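Long-range contacts in cruciferin (Brassica napus, PDB 3KGL), which probably serves as a seed storage protein, an 11S globulin that acts as a nutrient reservoir: residues L38-R47 / N343-T351; A325-V336 / K388-E399. All coordinates share one frame; numbering follows the deposited sequence.

Contact 1. Residues L38-R47 / N343-T351; sequences LRCSGVSFVR and NANAVLYVT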
# COMPACT_ATOMS: atom_id res chain seq x y z
N LEU A 38 19.77 3.37 -0.44
CA LEU A 38 18.62 4.27 -0.35
C LEU A 38 17.35 3.66 -0.94
O LEU A 38 16.25 3.92 -0.44
CB LEU A 38 18.91 5.63 -0.99
CG LEU A 38 19.44 6.70 -0.04
CD1 LEU A 38 19.29 8.08 -0.65
CD2 LEU A 38 18.70 6.64 1.28
N ARG A 39 17.52 2.86 -1.98
CA ARG A 39 16.40 2.19 -2.65
C ARG A 39 15.66 1.25 -1.71
O ARG A 39 14.43 1.23 -1.69
CB ARG A 39 16.90 1.47 -3.91
CG ARG A 39 15.88 0.60 -4.63
CD ARG A 39 16.28 0.39 -6.09
NE ARG A 39 17.58 -0.27 -6.22
CZ ARG A 39 18.40 -0.15 -7.26
NH1 ARG A 39 18.06 0.63 -8.29
NH2 ARG A 39 19.56 -0.79 -7.26
N CYS A 40 16.40 0.48 -0.93
CA CYS A 40 15.83 -0.36 0.11
C CYS A 40 14.91 0.41 1.05
O CYS A 40 13.75 0.05 1.22
CB CYS A 40 16.94 -1.05 0.92
SG CYS A 40 16.42 -1.99 2.41
N SER A 41 15.42 1.47 1.66
CA SER A 41 14.64 2.27 2.60
C SER A 41 13.43 2.91 1.96
O SER A 41 12.55 3.43 2.64
CB SER A 41 15.52 3.33 3.26
OG SER A 41 16.11 2.82 4.45
N GLY A 42 13.39 2.89 0.63
CA GLY A 42 12.27 3.44 -0.10
C GLY A 42 12.07 4.94 0.04
O GLY A 42 10.94 5.41 0.04
N VAL A 43 13.17 5.69 0.16
CA VAL A 43 13.07 7.15 0.24
C VAL A 43 14.18 7.87 -0.52
O VAL A 43 15.19 7.28 -0.88
CB VAL A 43 13.11 7.65 1.70
CG1 VAL A 43 11.94 7.08 2.50
CG2 VAL A 43 14.44 7.31 2.35
N SER A 44 13.97 9.15 -0.77
CA SER A 44 15.02 10.04 -1.24
C SER A 44 15.22 11.10 -0.17
O SER A 44 14.44 11.22 0.78
CB SER A 44 14.61 10.69 -2.56
OG SER A 44 15.62 11.55 -3.05
N PHE A 45 16.29 11.88 -0.31
CA PHE A 45 16.63 12.89 0.67
C PHE A 45 17.13 14.12 -0.09
O PHE A 45 17.62 13.98 -1.21
CB PHE A 45 17.70 12.34 1.62
CG PHE A 45 17.79 13.06 2.94
CD1 PHE A 45 16.95 12.74 3.98
CD2 PHE A 45 18.77 14.02 3.15
CE1 PHE A 45 17.05 13.40 5.19
CE2 PHE A 45 18.87 14.68 4.38
CZ PHE A 45 18.01 14.36 5.39
N VAL A 46 16.99 15.30 0.49
CA VAL A 46 17.40 16.53 -0.18
C VAL A 46 17.72 17.58 0.86
O VAL A 46 17.18 17.55 1.95
CB VAL A 46 16.30 17.10 -1.11
CG1 VAL A 46 15.02 17.30 -0.34
CG2 VAL A 46 16.75 18.40 -1.75
N ARG A 47 18.62 18.50 0.52
CA ARG A 47 18.95 19.58 1.43
C ARG A 47 18.84 20.86 0.66
O ARG A 47 19.47 21.01 -0.37
CB ARG A 47 20.38 19.44 1.94
CG ARG A 47 20.85 20.65 2.72
CD ARG A 47 22.36 20.79 2.69
NE ARG A 47 23.02 19.85 3.57
CZ ARG A 47 23.91 18.95 3.18
NH1 ARG A 47 24.27 18.85 1.91
NH2 ARG A 47 24.44 18.13 4.08
N ASN A 343 9.21 -1.58 12.85
CA ASN A 343 8.20 -1.35 11.82
C ASN A 343 8.48 -0.19 10.87
O ASN A 343 7.59 0.25 10.14
CB ASN A 343 6.81 -1.15 12.44
CG ASN A 343 6.75 0.04 13.42
OD1 ASN A 343 7.77 0.50 13.95
ND2 ASN A 343 5.54 0.53 13.66
N ALA A 344 9.72 0.29 10.87
CA ALA A 344 10.07 1.42 10.02
C ALA A 344 11.46 1.32 9.41
O ALA A 344 12.37 0.69 9.95
CB ALA A 344 9.95 2.71 10.79
N ASN A 345 11.61 1.95 8.26
CA ASN A 345 12.93 2.17 7.72
C ASN A 345 13.38 3.53 8.19
O ASN A 345 12.59 4.46 8.23
CB ASN A 345 12.90 2.10 6.21
CG ASN A 345 12.74 0.70 5.71
OD1 ASN A 345 12.79 -0.25 6.50
ND2 ASN A 345 12.53 0.55 4.41
N ALA A 346 14.64 3.64 8.57
CA ALA A 346 15.16 4.91 9.05
C ALA A 346 16.10 5.53 8.03
O ALA A 346 16.59 4.86 7.13
CB ALA A 346 15.88 4.71 10.38
N VAL A 347 16.31 6.83 8.18
CA VAL A 347 17.32 7.55 7.41
C VAL A 347 17.92 8.59 8.36
O VAL A 347 17.20 9.39 8.95
CB VAL A 347 16.72 8.13 6.12
CG1 VAL A 347 17.05 9.62 5.94
CG2 VAL A 347 17.13 7.28 4.91
N LEU A 348 19.23 8.52 8.56
CA LEU A 348 19.88 9.27 9.63
C LEU A 348 20.76 10.37 9.08
O LEU A 348 21.60 10.14 8.19
CB LEU A 348 20.72 8.34 10.50
CG LEU A 348 21.51 9.01 11.62
CD1 LEU A 348 21.72 8.03 12.76
CD2 LEU A 348 22.85 9.52 11.13
N TYR A 349 20.59 11.57 9.62
CA TYR A 349 21.35 12.71 9.16
C TYR A 349 22.06 13.35 10.34
O TYR A 349 21.45 13.59 11.39
CB TYR A 349 20.42 13.71 8.45
CG TYR A 349 21.05 14.98 7.92
CD1 TYR A 349 21.64 15.02 6.66
CD2 TYR A 349 21.02 16.15 8.67
CE1 TYR A 349 22.20 16.20 6.17
CE2 TYR A 349 21.57 17.33 8.19
CZ TYR A 349 22.16 17.35 6.94
OH TYR A 349 22.70 18.53 6.49
N VAL A 350 23.36 13.59 10.18
CA VAL A 350 24.15 14.25 11.20
C VAL A 350 24.06 15.76 10.97
O VAL A 350 24.30 16.23 9.86
CB VAL A 350 25.61 13.80 11.12
CG1 VAL A 350 26.46 14.47 12.20
CG2 VAL A 350 25.67 12.30 11.24
N THR A 351 23.67 16.51 11.99
CA THR A 351 23.61 17.96 11.86
C THR A 351 24.80 18.62 12.54
O THR A 351 25.10 19.77 12.27
CB THR A 351 22.29 18.57 12.41
OG1 THR A 351 22.18 18.32 13.82
CG2 THR A 351 21.09 17.99 11.70
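F45 and Y349 meet where two cupin domains pack sheet face against sheet face: strand 43-47 of the N-terminal domain runs over strand 346-351 of the C-terminal one, the axes 9.3 Å apart and nearly parallel at 17°. Their inward side chains interdigitate. The F45 ring sends CE2 to within 3.6 Å of Y349 CD1, the two rings oblique to each other. Its CD1 side rests on CG1 of V347, while that valine's CG2 meets V43 CG2 at 3.7 Å and then L38 CD2. Valine, leucine and phenylalanine suit this buried, apolar layer, which L377 and V176 also line. Toward the helical turn, N345 gives only a weak bond from ND2 to S41 O; its OD1 is held by Q382 N, and ND2 also reaches Q187 O of a neighbouring subunit. At the other end Y349, with CG anti to its N (chi1 179°), carries its hydroxyl to the edge of the R47 guanidinium. A phenylalanine there would probably leave R47 with E29 but without its mate across the interface. R47 grips that oxygen side-on, in its guanidinium plane, with NE at 3.2 Å and NH2 at 3.0 Å from Y349 OH.

Contact 2. Residues A325-V336 / K388-E399; sequences ALRGSIRQNAMV and KRATSEQFRWIE
W397 lays its six-membered ring over G328, whose CA sits 3.7 Å from the ring centroid in a CH-pi contact. Glycine fits because any CB would point at the indole. With chi1 at 78°, CG of W397 lies between its backbone N and carbonyl carbon, which swings the ring across to the partner strand. F395 CE2 lies over the opposite face, toward its rim, and I330 CG2 fills in at the ring edge, 3.9 Å from W397 CZ3. V336 CG2 comes at the same ring obliquely from the second strand pair. I330 is thus a wedge between the two pairs: its CG1 meets the A390 methyl, CB, at 3.4 Å, a small group suited to this place, and lies alongside F395 CB. L326 spreads both methyls against the carboxylate of E399. W397 NE1 helps fix that group, donating in its ring plane to the anti lone pair of E399 OE2 at 3.1 Å; K388 NZ adds a salt bridge to the same oxygen, its hydrogen bond weak.

Across the sheet, R327 and R396 lie close, the R327 guanidinium over one face of the other, made tolerable, probably, by D292 and D352, which pair with R327 and R396 respectively; R327 NH1 also bonds to T351 OG1.

At the end, a type II turn from R331 to A334 puts N333 at positive phi, a place asparagine accepts, and N333 OD1 takes a bond from R389 NE at 3.2 Å; R389 NH1 also makes a salt bridge to a sulfate, probably from the crystallisation liquor. Two antiparallel strand pairs, 325-331 with 394-399 and 334-336 with 388-390, shift register by one residue and pass from one sheet to the other, as in the jelly-roll beta-barrel of a cupin domain.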
# COMPACT_ATOMS: atom_id res chain seq x y z
N ALA A 325 9.67 11.12 13.17
CA ALA A 325 11.02 11.66 13.29
C ALA A 325 11.59 11.49 14.69
O ALA A 325 10.85 11.28 15.66
CB ALA A 325 11.06 13.13 12.86
N LEU A 326 12.92 11.54 14.77
CA LEU A 326 13.67 11.40 16.03
C LEU A 326 14.91 12.31 16.04
O LEU A 326 15.86 12.07 15.30
CB LEU A 326 14.07 9.93 16.25
CG LEU A 326 14.79 9.56 17.56
CD1 LEU A 326 14.88 8.06 17.74
CD2 LEU A 326 16.17 10.17 17.63
N ARG A 327 14.91 13.33 16.90
CA ARG A 327 16.06 14.21 17.05
C ARG A 327 16.83 13.87 18.32
O ARG A 327 16.23 13.60 19.36
CB ARG A 327 15.62 15.67 17.06
CG ARG A 327 16.63 16.64 17.67
CD ARG A 327 17.82 16.86 16.80
NE ARG A 327 18.28 18.25 16.86
CZ ARG A 327 19.26 18.76 16.10
NH1 ARG A 327 19.90 18.00 15.22
NH2 ARG A 327 19.58 20.04 16.22
N GLY A 328 18.16 13.89 18.23
CA GLY A 328 18.99 13.59 19.38
C GLY A 328 20.26 14.42 19.49
O GLY A 328 20.94 14.70 18.49
N SER A 329 20.56 14.83 20.72
CA SER A 329 21.82 15.50 21.07
C SER A 329 22.52 14.74 22.18
O SER A 329 22.00 14.67 23.29
CB SER A 329 21.56 16.91 21.58
OG SER A 329 21.99 17.89 20.67
N ILE A 330 23.70 14.21 21.90
CA ILE A 330 24.50 13.57 22.95
C ILE A 330 25.91 14.16 23.07
O ILE A 330 26.42 14.77 22.14
CB ILE A 330 24.52 12.04 22.81
CG1 ILE A 330 25.31 11.59 21.59
CG2 ILE A 330 23.11 11.51 22.70
CD1 ILE A 330 24.96 10.19 21.15
N ARG A 331 26.53 13.99 24.23
CA ARG A 331 27.84 14.57 24.47
C ARG A 331 28.92 13.52 24.32
O ARG A 331 28.67 12.34 24.55
CB ARG A 331 27.90 15.20 25.85
CG ARG A 331 26.61 15.90 26.27
CD ARG A 331 26.91 17.06 27.18
NE ARG A 331 27.90 17.93 26.56
CZ ARG A 331 28.33 19.06 27.10
NH1 ARG A 331 27.86 19.44 28.28
NH2 ARG A 331 29.24 19.80 26.47
N GLN A 332 30.11 13.95 23.92
CA GLN A 332 31.23 13.05 23.66
C GLN A 332 31.20 11.80 24.53
O GLN A 332 31.02 11.87 25.75
CB GLN A 332 32.55 13.80 23.84
CG GLN A 332 33.80 12.97 23.56
CD GLN A 332 35.01 13.83 23.22
OE1 GLN A 332 35.21 14.90 23.81
NE2 GLN A 332 35.83 13.37 22.28
N ASN A 333 31.37 10.65 23.88
CA ASN A 333 31.46 9.36 24.57
C ASN A 333 30.15 8.80 25.10
O ASN A 333 30.13 7.71 25.66
CB ASN A 333 32.52 9.41 25.67
CG ASN A 333 33.92 9.24 25.14
OD1 ASN A 333 34.16 8.44 24.23
ND2 ASN A 333 34.86 9.99 25.71
N ALA A 334 29.06 9.54 24.92
CA ALA A 334 27.74 8.98 25.20
C ALA A 334 27.38 7.94 24.13
O ALA A 334 27.73 8.09 22.95
CB ALA A 334 26.70 10.06 25.26
N MET A 335 26.68 6.90 24.54
CA MET A 335 26.32 5.83 23.61
C MET A 335 24.81 5.59 23.58
O MET A 335 24.14 5.61 24.62
CB MET A 335 27.05 4.54 23.97
CG MET A 335 26.53 3.31 23.25
SD MET A 335 27.37 1.80 23.76
CE MET A 335 26.66 1.55 25.38
N VAL A 336 24.29 5.38 22.38
CA VAL A 336 22.92 4.98 22.19
C VAL A 336 22.90 3.49 22.01
O VAL A 336 23.22 2.98 20.93
CB VAL A 336 22.27 5.62 20.96
CG1 VAL A 336 20.75 5.56 21.09
CG2 VAL A 336 22.74 7.06 20.81
N LYS A 388 25.63 3.64 18.20
CA LYS A 388 26.33 4.87 17.87
C LYS A 388 26.94 5.46 19.14
O LYS A 388 26.28 5.56 20.15
CB LYS A 388 25.39 5.86 17.16
CG LYS A 388 23.89 5.57 17.32
CD LYS A 388 23.03 6.50 16.45
CE LYS A 388 21.62 5.91 16.22
NZ LYS A 388 20.68 6.06 17.39
N ARG A 389 28.23 5.80 19.09
CA ARG A 389 28.91 6.45 20.20
C ARG A 389 29.34 7.84 19.76
O ARG A 389 29.91 8.00 18.69
CB ARG A 389 30.13 5.64 20.64
CG ARG A 389 30.75 6.15 21.95
CD ARG A 389 32.13 5.53 22.24
NE ARG A 389 33.23 6.45 21.95
CZ ARG A 389 34.19 6.22 21.05
NH1 ARG A 389 34.20 5.09 20.37
NH2 ARG A 389 35.16 7.11 20.86
N ALA A 390 29.07 8.86 20.57
CA ALA A 390 29.42 10.22 20.18
C ALA A 390 30.93 10.39 20.29
O ALA A 390 31.56 9.80 21.16
CB ALA A 390 28.68 11.24 21.03
N THR A 391 31.49 11.19 19.39
CA THR A 391 32.94 11.25 19.21
C THR A 391 33.48 12.66 19.26
O THR A 391 34.57 12.90 19.79
CB THR A 391 33.34 10.63 17.87
OG1 THR A 391 33.93 9.35 18.11
CG2 THR A 391 34.33 11.54 17.13
N SER A 392 32.73 13.59 18.68
CA SER A 392 33.04 15.00 18.78
C SER A 392 32.51 15.46 20.13
O SER A 392 31.94 14.65 20.89
CB SER A 392 32.38 15.77 17.65
OG SER A 392 30.97 15.54 17.63
N GLU A 393 32.68 16.74 20.42
CA GLU A 393 32.25 17.26 21.71
C GLU A 393 30.79 16.96 21.99
O GLU A 393 30.45 16.37 23.01
CB GLU A 393 32.55 18.75 21.84
CG GLU A 393 33.83 19.03 22.58
CD GLU A 393 33.67 20.18 23.55
OE1 GLU A 393 34.45 20.24 24.53
OE2 GLU A 393 32.75 21.01 23.34
N GLN A 394 29.91 17.34 21.07
CA GLN A 394 28.57 16.78 21.11
C GLN A 394 28.06 16.35 19.74
O GLN A 394 28.35 16.98 18.72
CB GLN A 394 27.58 17.69 21.83
CG GLN A 394 26.89 18.72 20.97
CD GLN A 394 25.84 19.48 21.76
OE1 GLN A 394 25.27 18.96 22.74
NE2 GLN A 394 25.57 20.73 21.34
N PHE A 395 27.34 15.24 19.74
CA PHE A 395 26.77 14.64 18.53
C PHE A 395 25.30 15.00 18.42
O PHE A 395 24.55 14.84 19.38
CB PHE A 395 26.91 13.12 18.61
CG PHE A 395 26.48 12.41 17.37
CD1 PHE A 395 27.04 12.75 16.14
CD2 PHE A 395 25.54 11.41 17.42
CE1 PHE A 395 26.65 12.09 14.98
CE2 PHE A 395 25.14 10.76 16.26
CZ PHE A 395 25.70 11.10 15.03
N ARG A 396 24.87 15.50 17.27
CA ARG A 396 23.45 15.78 17.08
C ARG A 396 23.00 15.37 15.70
O ARG A 396 23.71 15.56 14.71
CB ARG A 396 23.16 17.26 17.32
CG ARG A 396 24.08 17.85 18.32
CD ARG A 396 23.46 19.01 19.02
NE ARG A 396 22.92 20.01 18.12
CZ ARG A 396 21.90 20.79 18.45
NH1 ARG A 396 21.45 21.70 17.59
NH2 ARG A 396 21.34 20.64 19.65
N TRP A 397 21.81 14.80 15.64
CA TRP A 397 21.36 14.17 14.42
C TRP A 397 19.85 14.15 14.35
O TRP A 397 19.17 14.41 15.34
CB TRP A 397 21.93 12.74 14.34
CG TRP A 397 21.23 11.69 15.21
CD1 TRP A 397 20.39 10.72 14.77
CD2 TRP A 397 21.34 11.51 16.63
NE1 TRP A 397 19.96 9.95 15.82
CE2 TRP A 397 20.53 10.41 16.97
CE3 TRP A 397 22.04 12.17 17.64
CZ2 TRP A 397 20.40 9.96 18.28
CZ3 TRP A 397 21.92 11.71 18.94
CH2 TRP A 397 21.11 10.62 19.25
N ILE A 398 19.33 13.83 13.18
CA ILE A 398 17.90 13.71 12.98
C ILE A 398 17.64 12.40 12.20
O ILE A 398 18.24 12.19 11.15
CB ILE A 398 17.34 14.98 12.26
CG1 ILE A 398 16.03 15.45 12.90
CG2 ILE A 398 17.23 14.79 10.77
CD1 ILE A 398 14.96 14.38 13.07
N GLU A 399 16.81 11.51 12.75
CA GLU A 399 16.33 10.30 12.04
C GLU A 399 14.93 10.52 11.47
O GLU A 399 14.05 11.01 12.17
CB GLU A 399 16.28 9.09 12.97
CG GLU A 399 17.56 8.75 13.73
CD GLU A 399 17.39 7.55 14.67
OE1 GLU A 399 16.61 6.62 14.34
OE2 GLU A 399 18.04 7.53 15.74

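Overall arrangement
The segments of contacts 1 and 2 alternate along the chain, in the order 38-47, 325-336, 343-351, 388-399, and the contact centres lie about 17 Å apart. They share the C-terminal cupin sheet, where strand 346-352 is the neighbour of strand 394-401: Y349 O lies 2.8 Å from I398 N, a probable hydrogen bond, and L348 CD1 packs on W397 CD1. Contact 2 pairs strands within that domain, joining its two sheets, whereas contact 1 brings the N-terminal sheet, through strand 43-50, onto the sheet that holds strand 346-352. Strand 346-352 therefore serves both the barrel wall and the interface that unites the two cupin domains of the subunit.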